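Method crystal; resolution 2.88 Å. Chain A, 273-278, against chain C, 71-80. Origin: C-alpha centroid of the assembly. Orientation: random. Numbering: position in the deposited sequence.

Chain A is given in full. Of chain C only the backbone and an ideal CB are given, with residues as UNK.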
# COMPACT_ATOMS: atom_id res chain seq x y z
N THR A 273 -0.22 9.33 20.67
CA THR A 273 -0.41 10.26 21.78
C THR A 273 -0.71 11.68 21.30
O THR A 273 0.18 12.53 21.24
CB THR A 273 0.84 10.27 22.69
OG1 THR A 273 1.95 10.82 21.97
CG2 THR A 273 1.18 8.86 23.11
N ARG A 274 -1.98 11.91 20.98
CA ARG A 274 -2.44 13.21 20.49
C ARG A 274 -3.81 13.55 21.08
O ARG A 274 -4.82 13.03 20.62
CB ARG A 274 -2.54 13.21 18.96
CG ARG A 274 -1.21 13.16 18.24
CD ARG A 274 -1.41 12.79 16.78
NE ARG A 274 -2.41 13.60 16.10
CZ ARG A 274 -2.18 14.82 15.61
NH1 ARG A 274 -0.98 15.37 15.75
NH2 ARG A 274 -3.15 15.49 15.00
N PRO A 275 -3.83 14.41 22.10
CA PRO A 275 -5.07 14.85 22.75
C PRO A 275 -6.09 15.38 21.74
O PRO A 275 -5.76 16.22 20.91
CB PRO A 275 -4.59 15.99 23.65
CG PRO A 275 -3.17 15.66 23.95
CD PRO A 275 -2.64 15.05 22.70
N TRP A 276 -7.31 14.87 21.82
CA TRP A 276 -8.37 15.32 20.93
C TRP A 276 -9.50 16.01 21.71
O TRP A 276 -9.54 15.96 22.94
CB TRP A 276 -8.91 14.14 20.11
CG TRP A 276 -9.52 14.56 18.82
CD1 TRP A 276 -8.90 15.20 17.78
CD2 TRP A 276 -10.88 14.35 18.41
NE1 TRP A 276 -9.79 15.41 16.76
CE2 TRP A 276 -11.01 14.89 17.12
CE3 TRP A 276 -11.99 13.75 19.01
CZ2 TRP A 276 -12.22 14.86 16.42
CZ3 TRP A 276 -13.18 13.72 18.32
CH2 TRP A 276 -13.29 14.27 17.03
N ARG A 277 -10.42 16.63 20.98
CA ARG A 277 -11.43 17.50 21.56
C ARG A 277 -12.39 16.84 22.57
O ARG A 277 -12.85 17.49 23.50
CB ARG A 277 -12.22 18.22 20.46
CG ARG A 277 -13.18 17.33 19.68
CD ARG A 277 -13.71 18.02 18.42
NE ARG A 277 -14.77 17.23 17.78
CZ ARG A 277 -15.23 17.46 16.56
NH1 ARG A 277 -14.73 18.44 15.82
NH2 ARG A 277 -16.20 16.69 16.06
N ASP A 278 -12.69 15.56 22.39
CA ASP A 278 -13.63 14.90 23.29
C ASP A 278 -12.99 14.31 24.55
O ASP A 278 -13.63 13.55 25.28
CB ASP A 278 -14.48 13.84 22.56
CG ASP A 278 -13.65 12.68 22.01
OD1 ASP A 278 -12.43 12.60 22.28
OD2 ASP A 278 -14.24 11.84 21.30
N UNK C 71 5.33 21.93 14.89
CA UNK C 71 4.81 22.46 16.14
C UNK C 71 3.33 22.77 15.96
O UNK C 71 2.93 23.33 14.94
CB UNK C 71 5.58 23.71 16.58
N UNK C 72 2.52 22.39 16.94
CA UNK C 72 1.07 22.49 16.80
C UNK C 72 0.43 23.01 18.08
O UNK C 72 0.80 22.61 19.19
CB UNK C 72 0.47 21.13 16.43
N UNK C 73 -0.52 23.93 17.94
CA UNK C 73 -1.24 24.46 19.08
C UNK C 73 -2.75 24.27 18.93
O UNK C 73 -3.40 25.00 18.19
CB UNK C 73 -0.91 25.94 19.26
N UNK C 74 -3.28 23.29 19.66
CA UNK C 74 -4.70 22.96 19.61
C UNK C 74 -5.49 23.78 20.62
O UNK C 74 -5.41 23.55 21.83
CB UNK C 74 -4.91 21.47 19.87
N UNK C 75 -6.26 24.73 20.10
CA UNK C 75 -7.04 25.65 20.93
C UNK C 75 -8.26 24.99 21.55
O UNK C 75 -8.85 25.52 22.50
CB UNK C 75 -7.48 26.86 20.10
N UNK C 76 -8.66 23.84 21.01
CA UNK C 76 -9.78 23.10 21.58
C UNK C 76 -9.40 22.52 22.93
O UNK C 76 -10.14 22.66 23.90
CB UNK C 76 -10.23 21.99 20.63
N UNK C 77 -8.23 21.88 22.98
CA UNK C 77 -7.76 21.26 24.22
C UNK C 77 -6.72 22.12 24.95
O UNK C 77 -6.38 21.85 26.10
CB UNK C 77 -7.17 19.88 23.92
N UNK C 78 -6.23 23.16 24.28
CA UNK C 78 -5.20 24.00 24.85
C UNK C 78 -3.87 23.28 24.88
O UNK C 78 -3.03 23.54 25.74
CB UNK C 78 -5.59 24.45 26.26
N UNK C 79 -3.67 22.36 23.94
CA UNK C 79 -2.47 21.53 23.94
C UNK C 79 -1.40 22.11 23.02
O UNK C 79 -1.70 22.57 21.93
CB UNK C 79 -2.81 20.10 23.51
N UNK C 80 -0.15 22.10 23.47
CA UNK C 80 0.94 22.65 22.68
C UNK C 80 2.01 21.60 22.41
O UNK C 80 2.72 21.18 23.32
CB UNK C 80 1.55 23.86 23.39

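Position 71 has an ideal CB with nothing of chain A within 5.5 Å, so chain A does not discriminate and most residues would do. The deposited C:Asp71 has its carboxylate hydrogen-bonded elsewhere in the structure.

At position 72 the backbone is extended (phi/psi -138/137) and CA-to-CB points toward chain A, yet no atom of chain A lies within 5.5 Å of the ideal CB. Farther out is the guanidinium of A:Arg274, a charged donor. A long side chain ending in an acceptor would suit; geometry alone does not separate Glu from Gln. The residue is C:Gln72. With chi1 and chi2 both t, it reaches out fully, and A:Arg274 NH1 donates a weak hydrogen bond to C:Gln72 OE1 at 3.4 Å, with an N-H...acceptor angle of 152°. The acceptor sits at the guanidinium edge, near its plane, where N-H groups point.

Position 73 is extended and out of reach of chain A; many residues would serve, and C:Leu73 makes no contact.

Position 74 points toward chain A, its ideal CB 5.4 Å from A:Pro275 O. That acceptor would suit a short donor, but at this distance it sets no firm demand. The chain turns back here, the N of 79 donating to the O of 74 at 3.0 Å, so a short acceptor for the main-chain N of 76 is also plausible. It is C:Asp74, whose OD1 accepts a weak bond from the N of position 76 at 3.3 Å (153°). C:Asp74 OD2 stays 3.9 Å from A:Pro275 O, two acceptors with no bond between them.

Position 75 has helical angles (-75/-17) and is out of reach, so most residues would do; C:Glu75 is deposited.

At position 76 the ideal CB lies 4.3 Å from A:Arg277 CB, a neighbour that does not enclose the site: short polar residues suit, and longer ones directed past it are not excluded. C:Thr76 places OG1 4.0 Å from A:Arg277 CB, while the same hydroxyl donates to C:Asp74 OD1 at 2.8 Å.

At position 77 CA-to-CB points toward chain A, the ideal CB 4.7 Å from both A:Pro275 CB and A:Trp276 O. A donor could use the carbonyl, while the proline carbon suits a methyl: Ser, Thr or Val. C:Thr77, with chi1 at 59°, brings CG2 to 3.3 Å from A:Trp276 O and 4.0 Å from A:Arg277 CA, so a methyl packs closely against the carbonyl. Its OG1 turns to its own chain, 2.9 Å from C:Asp74 OD2.

Position 78 has phi/psi of 72/29, and positive phi by itself favours glycine. C:Gly78 is found, with no contact to chain A.

Position 79 returns to extended angles (-96/138), its ideal CB 4.5 Å from A:Pro275 CG. The proline ring suits a compact, partly apolar partner: Val, Thr or Ala. In C:Thr79, OG1 approaches A:Pro275 CB at 3.7 Å and shares a 2.5 Å hydrogen bond with C:Thr77 OG1.

Position 80 has no chain A atom near its CB; its extended angles suit beta-branched or aromatic residues, among others. C:Phe80 stays out of this contact.

Chain C (71-80) DQLDETTGTF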
# COMPACT_ATOMS: atom_id res chain seq x y z
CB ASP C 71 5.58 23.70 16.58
CG ASP C 71 6.99 23.38 17.04
OD1 ASP C 71 7.22 22.24 17.48
OD2 ASP C 71 7.86 24.27 16.98
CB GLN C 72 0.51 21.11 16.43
CG GLN C 72 -1.00 21.04 16.35
CD GLN C 72 -1.49 19.64 15.98
OE1 GLN C 72 -0.69 18.77 15.61
NE2 GLN C 72 -2.80 19.42 16.09
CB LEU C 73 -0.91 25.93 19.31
CG LEU C 73 -1.22 26.45 20.71
CD1 LEU C 73 -0.22 27.51 21.10
CD2 LEU C 73 -2.63 27.00 20.80
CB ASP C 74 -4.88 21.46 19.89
CG ASP C 74 -6.31 21.00 19.69
OD1 ASP C 74 -7.08 21.72 19.01
OD2 ASP C 74 -6.66 19.91 20.19
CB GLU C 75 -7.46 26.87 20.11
CG GLU C 75 -6.31 27.67 19.51
CD GLU C 75 -6.78 28.90 18.74
OE1 GLU C 75 -7.98 29.23 18.81
OE2 GLU C 75 -5.94 29.54 18.07
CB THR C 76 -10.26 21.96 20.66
OG1 THR C 76 -9.25 20.95 20.58
CG2 THR C 76 -10.58 22.48 19.27
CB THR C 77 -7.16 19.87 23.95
OG1 THR C 77 -6.07 19.99 23.03
CG2 THR C 77 -8.21 18.94 23.37
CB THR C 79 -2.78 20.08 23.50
OG1 THR C 79 -3.91 19.59 24.23
CG2 THR C 79 -1.58 19.18 23.77
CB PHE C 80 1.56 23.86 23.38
CG PHE C 80 2.69 24.49 22.61
CD1 PHE C 80 2.50 24.94 21.32
CD2 PHE C 80 3.94 24.64 23.19
CE1 PHE C 80 3.54 25.53 20.62
CE2 PHE C 80 4.98 25.24 22.49
CZ PHE C 80 4.78 25.68 21.21
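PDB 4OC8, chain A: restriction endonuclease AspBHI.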